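MHC class I protein (Ginglymostoma cirratum, PDB 6LUP) probably binds peptides in a groove between two helices and presents them at the cell surface, as MHC class I molecules do. Local coordinates at residues Arg227-His230 and Asp231-Gln235; Phe186-Val189 and Arg190-Gln194; Ile139-Asn142 and Lys143-Asp147; Glu69-Gly72 and Lys73-Asp77. All coordinates share one frame; numbering follows the deposited sequence.

Along the chain the order is contact 4, contact 3, contact 2, contact 1. The first two lie on helices 55-82 and 135-146 within the peptide-binding part; their centres are about 18 Å apart, and they meet where Trp-144 CH2 comes 4.3 Å from Trp-71 CZ2. Both supply indole nitrogens to the backbone of the bound peptide. Contacts 2 and 1 belong to the immunoglobulin C1-set part, on one four-stranded sheet (183-189, 194-202, 234-241, 222-228), with centres about 23 Å apart, and each reaches a chain of another protein. Contacts 2 and 3 are the far extremes, centres about 59 Å apart; contact 1 lies between, about 32 Å from contact 4 centre to centre.

Contact 1 of 4, residues Arg227-His230 and Asp231-Gln235; sequences RPNH and DGSYQ
Arg-227 and Gln-235 face each other as an antiparallel hydrogen-bonded pair: Arg-227 N gives to Gln-235 O at 2.9 Å, and Gln-235 N returns the bond to Arg-227 O at 2.8 Å. Their side chains leave on the same face of the sheet, and the aliphatic parts touch, Arg-227 CG lying 3.7 Å from Gln-235 CG, while the Gln-235 amide sits at the edge of the guanidinium with its plane turned by 56°. An aromatic side chain of the chain of another protein makes a cation-pi contact with Arg-227. Pro-228 and Tyr-234 form the following, non-hydrogen-bonded pair; their side chains diverge, with Tyr-234 CD2 3.8 Å from Pro-228 CA. Asn-229 N then closes the turn by donating to Ser-233 O at 2.8 Å, a nearly straight bond (167° at the hydrogen), and its OD1 forms a weak bond with Thr-200 OG1. His-230 lays one ring face over the Asp-231 CB, whose carbon lies 4.0 Å from the ring centroid, almost on the normal. Asp-231 OD1 in turn is gripped twice, through its syn lone pair by Ser-233 OG at 2.6 Å and from above the carboxylate plane by Ser-233 N. This Asx turn, with Gly-232 at positive phi in its middle, shapes the tight end of the hairpin between strands 222-228 and 234-241 of the immunoglobulin C1-set fold.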
loop_
_atom_site.group_PDB
_atom_site.type_symbol
_atom_site.label_atom_id
_atom_site.label_comp_id
_atom_site.label_asym_id
_atom_site.label_seq_id
_atom_site.Cartn_x
_atom_site.Cartn_y
_atom_site.Cartn_z
ATOM N N ARG A 227 0.319 9.203 -4.335
ATOM C CA ARG A 227 0.405 7.970 -5.113
ATOM C C ARG A 227 1.855 7.500 -5.203
ATOM O O ARG A 227 2.773 8.319 -5.172
ATOM C CB ARG A 227 -0.211 8.148 -6.504
ATOM C CG ARG A 227 0.352 9.313 -7.299
ATOM C CD ARG A 227 -0.496 9.612 -8.522
ATOM N NE ARG A 227 0.133 10.629 -9.356
ATOM C CZ ARG A 227 -0.430 11.183 -10.424
ATOM N NH1 ARG A 227 -1.649 10.818 -10.805
ATOM N NH2 ARG A 227 0.228 12.105 -11.117
ATOM N N PRO A 228 2.062 6.175 -5.298
ATOM C CA PRO A 228 3.409 5.613 -5.246
ATOM C C PRO A 228 4.229 5.886 -6.502
ATOM O O PRO A 228 3.686 5.938 -7.607
ATOM C CB PRO A 228 3.155 4.109 -5.107
ATOM C CG PRO A 228 1.832 3.901 -5.761
ATOM C CD PRO A 228 1.033 5.129 -5.443
ATOM N N ASN A 229 5.532 6.068 -6.308
ATOM C CA ASN A 229 6.496 6.024 -7.392
ATOM C C ASN A 229 7.002 4.591 -7.572
ATOM O O ASN A 229 6.359 3.644 -7.118
ATOM C CB ASN A 229 7.647 7.000 -7.130
ATOM C CG ASN A 229 7.241 8.449 -7.339
ATOM O OD1 ASN A 229 7.560 9.315 -6.530
ATOM N ND2 ASN A 229 6.536 8.716 -8.430
ATOM N N HIS A 230 8.138 4.433 -8.246
ATOM C CA HIS A 230 8.698 3.107 -8.517
ATOM C C HIS A 230 9.713 2.626 -7.468
ATOM O O HIS A 230 10.064 1.449 -7.440
ATOM C CB HIS A 230 9.352 3.103 -9.897
ATOM C CG HIS A 230 10.601 3.926 -9.973
ATOM N ND1 HIS A 230 10.631 5.263 -9.636
ATOM C CD2 HIS A 230 11.863 3.602 -10.340
ATOM C CE1 HIS A 230 11.857 5.726 -9.792
ATOM N NE2 HIS A 230 12.624 4.738 -10.218
ATOM N N ASP A 231 10.172 3.532 -6.611
ATOM C CA ASP A 231 11.340 3.277 -5.768
ATOM C C ASP A 231 11.052 3.411 -4.276
ATOM O O ASP A 231 11.940 3.765 -3.498
ATOM C CB ASP A 231 12.466 4.246 -6.153
ATOM C CG ASP A 231 12.049 5.716 -6.038
ATOM O OD1 ASP A 231 10.895 6.007 -5.646
ATOM O OD2 ASP A 231 12.885 6.589 -6.345
ATOM N N GLY A 232 9.811 3.144 -3.881
ATOM C CA GLY A 232 9.413 3.273 -2.485
ATOM C C GLY A 232 9.030 4.686 -2.068
ATOM O O GLY A 232 8.542 4.894 -0.958
ATOM N N SER A 233 9.249 5.661 -2.947
ATOM C CA SER A 233 8.857 7.043 -2.660
ATOM C C SER A 233 7.449 7.339 -3.184
ATOM O O SER A 233 6.835 6.496 -3.845
ATOM C CB SER A 233 9.880 8.035 -3.224
ATOM O OG SER A 233 9.806 8.107 -4.637
ATOM N N TYR A 234 6.942 8.533 -2.879
ATOM C CA TYR A 234 5.585 8.924 -3.258
ATOM C C TYR A 234 5.556 10.269 -3.979
ATOM O O TYR A 234 6.536 11.016 -3.958
ATOM C CB TYR A 234 4.676 8.947 -2.022
ATOM C CG TYR A 234 4.644 7.624 -1.289
ATOM C CD1 TYR A 234 5.623 7.305 -0.344
ATOM C CD2 TYR A 234 3.656 6.678 -1.562
ATOM C CE1 TYR A 234 5.614 6.089 0.316
ATOM C CE2 TYR A 234 3.636 5.456 -0.903
ATOM C CZ TYR A 234 4.618 5.168 0.034
ATOM O OH TYR A 234 4.613 3.962 0.696
ATOM N N GLN A 235 4.430 10.562 -4.622
ATOM C CA GLN A 235 4.229 11.830 -5.320
ATOM C C GLN A 235 2.793 12.329 -5.170
ATOM O O GLN A 235 1.881 11.556 -4.864
ATOM C CB GLN A 235 4.605 11.714 -6.805
ATOM C CG GLN A 235 3.709 10.794 -7.620
ATOM C CD GLN A 235 3.882 10.974 -9.117
ATOM O OE1 GLN A 235 4.895 10.577 -9.693
ATOM N NE2 GLN A 235 2.885 11.566 -9.753
#

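Contact 2 of 4, residues Phe186-Val189 and Arg190-Gln194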
loop_
_atom_site.group_PDB
_atom_site.type_symbol
_atom_site.label_atom_id
_atom_site.label_comp_id
_atom_site.label_asym_id
_atom_site.label_seq_id
_atom_site.Cartn_x
_atom_site.Cartn_y
_atom_site.Cartn_z
ATOM N N PHE A 186 6.622 24.148 -8.912
ATOM C CA PHE A 186 5.427 24.978 -8.998
ATOM C C PHE A 186 5.461 25.795 -10.287
ATOM O O PHE A 186 6.138 26.825 -10.373
ATOM C CB PHE A 186 5.304 25.873 -7.759
ATOM C CG PHE A 186 3.907 26.371 -7.492
ATOM C CD1 PHE A 186 2.795 25.652 -7.918
ATOM C CD2 PHE A 186 3.704 27.552 -6.782
ATOM C CE1 PHE A 186 1.512 26.111 -7.659
ATOM C CE2 PHE A 186 2.424 28.013 -6.517
ATOM C CZ PHE A 186 1.326 27.291 -6.954
ATOM N N THR A 187 4.737 25.308 -11.293
ATOM C CA THR A 187 4.784 25.875 -12.640
ATOM C C THR A 187 3.403 25.987 -13.277
ATOM O O THR A 187 2.473 25.261 -12.909
ATOM C CB THR A 187 5.660 25.021 -13.582
ATOM O OG1 THR A 187 5.238 23.653 -13.523
ATOM C CG2 THR A 187 7.135 25.117 -13.211
ATOM N N SER A 188 3.283 26.901 -14.239
ATOM C CA SER A 188 2.102 26.975 -15.088
ATOM C C SER A 188 2.122 25.788 -16.036
ATOM O O SER A 188 3.179 25.411 -16.551
ATOM C CB SER A 188 2.070 28.288 -15.877
ATOM O OG SER A 188 3.037 28.292 -16.917
ATOM N N VAL A 189 0.951 25.198 -16.262
ATOM C CA VAL A 189 0.838 23.990 -17.078
ATOM C C VAL A 189 -0.479 23.968 -17.868
ATOM O O VAL A 189 -1.347 24.821 -17.657
ATOM C CB VAL A 189 0.979 22.705 -16.219
ATOM C CG1 VAL A 189 2.405 22.531 -15.691
ATOM C CG2 VAL A 189 -0.037 22.695 -15.085
ATOM N N ARG A 190 -0.611 22.995 -18.774
ATOM C CA ARG A 190 -1.792 22.837 -19.648
ATOM C C ARG A 190 -2.087 24.085 -20.489
ATOM O O ARG A 190 -3.248 24.475 -20.656
ATOM C CB ARG A 190 -3.040 22.429 -18.850
ATOM C CG ARG A 190 -2.934 21.103 -18.121
ATOM C CD ARG A 190 -4.247 20.768 -17.433
ATOM N NE ARG A 190 -4.096 19.719 -16.423
ATOM C CZ ARG A 190 -4.146 18.413 -16.672
ATOM N NH1 ARG A 190 -4.001 17.545 -15.678
ATOM N NH2 ARG A 190 -4.341 17.966 -17.908
ATOM N N GLY A 191 -1.030 24.697 -21.016
ATOM C CA GLY A 191 -1.147 25.932 -21.785
ATOM C C GLY A 191 -1.543 27.114 -20.920
ATOM O O GLY A 191 -2.448 27.872 -21.272
ATOM N N ASN A 192 -0.867 27.252 -19.779
ATOM C CA ASN A 192 -1.088 28.352 -18.827
ATOM C C ASN A 192 -2.518 28.460 -18.273
ATOM O O ASN A 192 -2.886 29.463 -17.655
ATOM C CB ASN A 192 -0.617 29.691 -19.416
ATOM C CG ASN A 192 0.884 29.738 -19.633
ATOM O OD1 ASN A 192 1.603 30.409 -18.896
ATOM N ND2 ASN A 192 1.367 29.018 -20.644
ATOM N N LYS A 193 -3.303 27.408 -18.492
ATOM C CA LYS A 193 -4.667 27.310 -17.982
ATOM C C LYS A 193 -4.675 27.035 -16.474
ATOM O O LYS A 193 -5.492 27.594 -15.742
ATOM C CB LYS A 193 -5.432 26.216 -18.746
ATOM C CG LYS A 193 -6.873 25.983 -18.309
ATOM C CD LYS A 193 -7.617 25.110 -19.313
ATOM C CE LYS A 193 -8.916 24.551 -18.739
ATOM N NZ LYS A 193 -8.700 23.357 -17.870
ATOM N N GLN A 194 -3.763 26.178 -16.018
ATOM C CA GLN A 194 -3.720 25.769 -14.612
ATOM C C GLN A 194 -2.333 25.917 -13.995
ATOM O O GLN A 194 -1.317 25.869 -14.694
ATOM C CB GLN A 194 -4.222 24.330 -14.451
ATOM C CG GLN A 194 -5.588 24.084 -15.071
ATOM C CD GLN A 194 -6.345 22.949 -14.415
ATOM O OE1 GLN A 194 -6.391 22.839 -13.189
ATOM N NE2 GLN A 194 -6.963 22.103 -15.233
#
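Ser-188 places OG between its backbone N and carbonyl carbon (chi1 73°), and Asn-192 keeps CG beside its own N (chi1 -66°), which brings the hydroxyl and the amide oxygen together across the turn. Ser-188 OG donates to Asn-192 OD1 at 3.2 Å, arriving from well above the plane of the amide rather than along a lone pair. The main chain closes the same loop. Val-189 N gives to Gln-194 O at 2.8 Å, and Gln-194 N gives back to Val-189 O at 3.2 Å, an antiparallel hydrogen-bonded pair. Because Lys-193 and Gln-194 both face Val-189, this is a classic beta bulge, set where strand 183-189 turns into strand 194-202 of the C1-set sheet. Arg-190, Gly-191 and Asn-192 all have positive phi, a left-handed run that folds the chain back sharply. The Val-189 branch CG2 rests 3.4 Å from Gln-194 O, on the face it shares with Gln-194. The long chain of Arg-190 leads away from the turn, and its NH2 meets an acidic side chain of the chain of another protein in a salt bridge. Ser-188 also touches Leu-195 of strand 194-202 and the loop residues Phe-242 and Tyr-267.

Contact 3 of 4, residues Ile139-Asn142 and Lys143-Asp147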
loop_
_atom_site.group_PDB
_atom_site.type_symbol
_atom_site.label_atom_id
_atom_site.label_comp_id
_atom_site.label_asym_id
_atom_site.label_seq_id
_atom_site.Cartn_x
_atom_site.Cartn_y
_atom_site.Cartn_z
ATOM N N ILE A 139 -19.366 -18.305 15.573
ATOM C CA ILE A 139 -18.898 -19.652 15.895
ATOM C C ILE A 139 -17.370 -19.711 16.060
ATOM O O ILE A 139 -16.857 -20.516 16.845
ATOM C CB ILE A 139 -19.440 -20.706 14.891
ATOM C CG1 ILE A 139 -19.078 -22.134 15.326
ATOM C CG2 ILE A 139 -18.976 -20.423 13.471
ATOM C CD1 ILE A 139 -19.862 -22.636 16.524
ATOM N N THR A 140 -16.658 -18.844 15.341
ATOM C CA THR A 140 -15.207 -18.707 15.488
ATOM C C THR A 140 -14.860 -17.933 16.766
ATOM O O THR A 140 -13.933 -18.307 17.494
ATOM C CB THR A 140 -14.577 -18.036 14.247
ATOM O OG1 THR A 140 -14.729 -18.894 13.110
ATOM C CG2 THR A 140 -13.092 -17.763 14.456
ATOM N N LYS A 141 -15.614 -16.865 17.031
ATOM C CA LYS A 141 -15.431 -16.043 18.229
ATOM C C LYS A 141 -15.555 -16.871 19.505
ATOM O O LYS A 141 -14.762 -16.712 20.438
ATOM C CB LYS A 141 -16.434 -14.883 18.249
ATOM C CG LYS A 141 -16.452 -14.097 19.549
ATOM C CD LYS A 141 -17.565 -13.063 19.584
ATOM C CE LYS A 141 -17.893 -12.648 21.011
ATOM N NZ LYS A 141 -16.713 -12.156 21.771
ATOM N N ASN A 142 -16.546 -17.757 19.535
ATOM C CA ASN A 142 -16.779 -18.604 20.697
ATOM C C ASN A 142 -15.641 -19.589 20.934
ATOM O O ASN A 142 -15.299 -19.877 22.083
ATOM C CB ASN A 142 -18.121 -19.332 20.585
ATOM C CG ASN A 142 -19.315 -18.398 20.733
ATOM O OD1 ASN A 142 -20.452 -18.797 20.488
ATOM N ND2 ASN A 142 -19.062 -17.154 21.139
ATOM N N LYS A 143 -15.053 -20.090 19.849
ATOM C CA LYS A 143 -13.892 -20.972 19.934
ATOM C C LYS A 143 -12.649 -20.204 20.376
ATOM O O LYS A 143 -11.905 -20.658 21.247
ATOM C CB LYS A 143 -13.629 -21.655 18.591
ATOM C CG LYS A 143 -14.676 -22.685 18.202
ATOM C CD LYS A 143 -14.563 -23.086 16.740
ATOM C CE LYS A 143 -13.475 -24.124 16.524
ATOM N NZ LYS A 143 -13.516 -24.655 15.132
ATOM N N TRP A 144 -12.446 -19.032 19.780
ATOM C CA TRP A 144 -11.235 -18.243 19.992
ATOM C C TRP A 144 -11.184 -17.545 21.346
ATOM O O TRP A 144 -10.100 -17.321 21.882
ATOM C CB TRP A 144 -11.049 -17.244 18.849
ATOM C CG TRP A 144 -10.526 -17.873 17.581
ATOM C CD1 TRP A 144 -10.499 -19.204 17.269
ATOM C CD2 TRP A 144 -9.979 -17.188 16.451
ATOM N NE1 TRP A 144 -9.959 -19.392 16.023
ATOM C CE2 TRP A 144 -9.631 -18.171 15.496
ATOM C CE3 TRP A 144 -9.746 -15.841 16.150
ATOM C CZ2 TRP A 144 -9.059 -17.849 14.262
ATOM C CZ3 TRP A 144 -9.180 -15.520 14.923
ATOM C CH2 TRP A 144 -8.845 -16.521 13.994
ATOM N N ASP A 145 -12.347 -17.206 21.898
ATOM C CA ASP A 145 -12.417 -16.606 23.235
ATOM C C ASP A 145 -12.029 -17.610 24.317
ATOM O O ASP A 145 -11.438 -17.238 25.332
ATOM C CB ASP A 145 -13.814 -16.040 23.516
ATOM C CG ASP A 145 -14.088 -14.742 22.765
ATOM O OD1 ASP A 145 -13.135 -13.991 22.458
ATOM O OD2 ASP A 145 -15.275 -14.468 22.490
ATOM N N ARG A 146 -12.368 -18.879 24.083
ATOM C CA ARG A 146 -12.010 -19.983 24.974
ATOM C C ARG A 146 -10.509 -20.269 24.965
ATOM O O ARG A 146 -9.934 -20.608 26.002
ATOM C CB ARG A 146 -12.772 -21.258 24.582
ATOM C CG ARG A 146 -14.000 -21.577 25.426
ATOM C CD ARG A 146 -15.074 -20.503 25.328
ATOM N NE ARG A 146 -16.269 -20.848 26.096
ATOM C CZ ARG A 146 -17.480 -21.039 25.575
ATOM N NH1 ARG A 146 -17.684 -20.906 24.268
ATOM N NH2 ARG A 146 -18.496 -21.352 26.369
ATOM N N ASP A 147 -9.890 -20.127 23.793
ATOM C CA ASP A 147 -8.498 -20.520 23.588
ATOM C C ASP A 147 -7.511 -19.557 24.250
ATOM O O ASP A 147 -7.100 -18.561 23.656
ATOM C CB ASP A 147 -8.200 -20.671 22.091
ATOM C CG ASP A 147 -7.048 -21.620 21.812
ATOM O OD1 ASP A 147 -6.079 -21.663 22.609
ATOM O OD2 ASP A 147 -7.109 -22.316 20.776
#
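Thr-140 and Lys-141 pass their carbonyls to residues one turn on, Trp-144 N to Thr-140 O at 2.8 Å and Asp-145 N to Lys-141 O at 2.9 Å, the i to i+4 bonds of helix 135-146. Over that turn the methyl of Thr-140 sits on the indole: CG2 lies 3.7 Å from the centroid of the five-membered ring, near its normal, a CH-pi contact. With CG2 anti to its backbone N, Thr-140 turns OG1 the other way, toward Arg-82 and the backbone of the bound peptide. Trp-144 NE1 also bonds that backbone, and Lys-143 NZ makes a salt bridge to it, probably with its terminal carboxylate. Thr, Lys and Trp spaced in this way are the signature of the class I groove wall that grips the peptide's C-terminal end. On another side of the helix Lys-141, extended until it bends at its last torsion (chi4 55°), brings NZ to Asp-145 OD2 at 2.8 Å, on the syn lone pair. Trp-130 takes part at both ends of this bridge, its O receiving Lys-141 NZ and its N giving to Asp-145 OD1, so the ion pair is tied to strand 129-131. Arg-146 reaches back with the edge of its guanidinium, NH1 making a weak, straight bond to Asn-142 O at 3.4 Å.

Contact 4 of 4, residues Glu69-Gly72 and Lys73-Asp77; sequences EPWG and KANID
Asn-75 sets its OD1 over one face of the Trp-71 indole, offset toward the rim of the ring system: it lies 3.3 Å from both CZ2 and CH2 of Trp-71. The amide is steeply inclined to the ring, their planes 66° apart. Backbone bonds one turn apart hold the pair in register; Asn-75 N donates to Trp-71 O at 2.9 Å, and Ala-74 N to Pro-70 O at 2.9 Å, nearly straight. Gly-72 O is bonded by Ile-76 N at 3.1 Å. With CG anti to the backbone N (chi1 -180°), Trp-71 extends its ring into the groove, where it meets Trp-68 and Trp-11 edge-to-face and also touches Tyr-92, and NE1 donates to the backbone of the bound peptide. Further out, Lys-73 NZ pairs with Glu-20, and Glu-69 is held by Tyr-35, so the outer flank of helix 55-82 is tied to neighbouring elements of the fold. Asn-75 OD1 is buried without a polar partner, and the ring face beneath it is electron-rich, so this oxygen is probably held by packing more than by attraction, in keeping with the apolar side chain of the bound peptide that also packs on Asn-75.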
loop_
_atom_site.group_PDB
_atom_site.type_symbol
_atom_site.label_atom_id
_atom_site.label_comp_id
_atom_site.label_asym_id
_atom_site.label_seq_id
_atom_site.Cartn_x
_atom_site.Cartn_y
_atom_site.Cartn_z
ATOM N N GLU A 69 -0.175 -20.349 4.778
ATOM C CA GLU A 69 -0.609 -20.561 3.389
ATOM C C GLU A 69 -1.832 -21.479 3.240
ATOM O O GLU A 69 -2.831 -21.071 2.637
ATOM C CB GLU A 69 0.556 -21.043 2.514
ATOM C CG GLU A 69 0.175 -21.264 1.056
ATOM C CD GLU A 69 1.311 -21.810 0.208
ATOM O OE1 GLU A 69 2.498 -21.593 0.548
ATOM O OE2 GLU A 69 1.014 -22.456 -0.818
ATOM N N PRO A 70 -1.763 -22.717 3.773
ATOM C CA PRO A 70 -2.950 -23.571 3.696
ATOM C C PRO A 70 -4.115 -23.038 4.537
ATOM O O PRO A 70 -5.271 -23.151 4.117
ATOM C CB PRO A 70 -2.457 -24.918 4.243
ATOM C CG PRO A 70 -1.227 -24.601 5.025
ATOM C CD PRO A 70 -0.602 -23.450 4.308
ATOM N N TRP A 71 -3.800 -22.447 5.691
ATOM C CA TRP A 71 -4.802 -21.952 6.636
ATOM C C TRP A 71 -5.876 -21.101 5.952
ATOM O O TRP A 71 -7.069 -21.410 6.026
ATOM C CB TRP A 71 -4.125 -21.160 7.757
ATOM C CG TRP A 71 -5.068 -20.604 8.801
ATOM C CD1 TRP A 71 -5.661 -21.290 9.823
ATOM C CD2 TRP A 71 -5.503 -19.244 8.927
ATOM N NE1 TRP A 71 -6.440 -20.444 10.577
ATOM C CE2 TRP A 71 -6.363 -19.183 10.049
ATOM C CE3 TRP A 71 -5.255 -18.074 8.201
ATOM C CZ2 TRP A 71 -6.979 -17.997 10.459
ATOM C CZ3 TRP A 71 -5.868 -16.890 8.612
ATOM C CH2 TRP A 71 -6.721 -16.865 9.731
ATOM N N GLY A 72 -5.437 -20.046 5.275
ATOM C CA GLY A 72 -6.344 -19.133 4.596
ATOM C C GLY A 72 -7.140 -19.765 3.469
ATOM O O GLY A 72 -8.297 -19.406 3.256
ATOM N N LYS A 73 -6.527 -20.698 2.742
ATOM C CA LYS A 73 -7.251 -21.433 1.714
ATOM C C LYS A 73 -8.378 -22.252 2.342
ATOM O O LYS A 73 -9.515 -22.203 1.873
ATOM C CB LYS A 73 -6.325 -22.315 0.869
ATOM C CG LYS A 73 -7.014 -22.852 -0.382
ATOM C CD LYS A 73 -6.040 -23.175 -1.506
ATOM C CE LYS A 73 -5.805 -24.669 -1.659
ATOM N NZ LYS A 73 -5.250 -24.988 -3.006
ATOM N N ALA A 74 -8.064 -22.981 3.413
ATOM C CA ALA A 74 -9.077 -23.721 4.165
ATOM C C ALA A 74 -10.206 -22.787 4.596
ATOM O O ALA A 74 -11.386 -23.145 4.518
ATOM C CB ALA A 74 -8.457 -24.403 5.370
ATOM N N ASN A 75 -9.830 -21.585 5.029
ATOM C CA ASN A 75 -10.787 -20.568 5.445
ATOM C C ASN A 75 -11.816 -20.236 4.366
ATOM O O ASN A 75 -13.008 -20.170 4.661
ATOM C CB ASN A 75 -10.071 -19.293 5.911
ATOM C CG ASN A 75 -9.448 -19.432 7.291
ATOM O OD1 ASN A 75 -8.953 -18.454 7.853
ATOM N ND2 ASN A 75 -9.472 -20.641 7.846
ATOM N N ILE A 76 -11.370 -20.048 3.123
ATOM C CA ILE A 76 -12.291 -19.650 2.050
ATOM C C ILE A 76 -13.385 -20.694 1.831
ATOM O O ILE A 76 -14.530 -20.336 1.564
ATOM C CB ILE A 76 -11.589 -19.263 0.716
ATOM C CG1 ILE A 76 -11.035 -20.493 -0.015
ATOM C CG2 ILE A 76 -10.509 -18.211 0.956
ATOM C CD1 ILE A 76 -10.731 -20.273 -1.485
ATOM N N ASP A 77 -13.034 -21.972 1.976
ATOM C CA ASP A 77 -14.014 -23.053 1.879
ATOM C C ASP A 77 -14.927 -23.097 3.096
ATOM O O ASP A 77 -16.127 -23.322 2.961
ATOM C CB ASP A 77 -13.334 -24.411 1.683
ATOM C CG ASP A 77 -12.734 -24.570 0.297
ATOM O OD1 ASP A 77 -11.573 -24.146 0.096
ATOM O OD2 ASP A 77 -13.420 -25.129 -0.590
#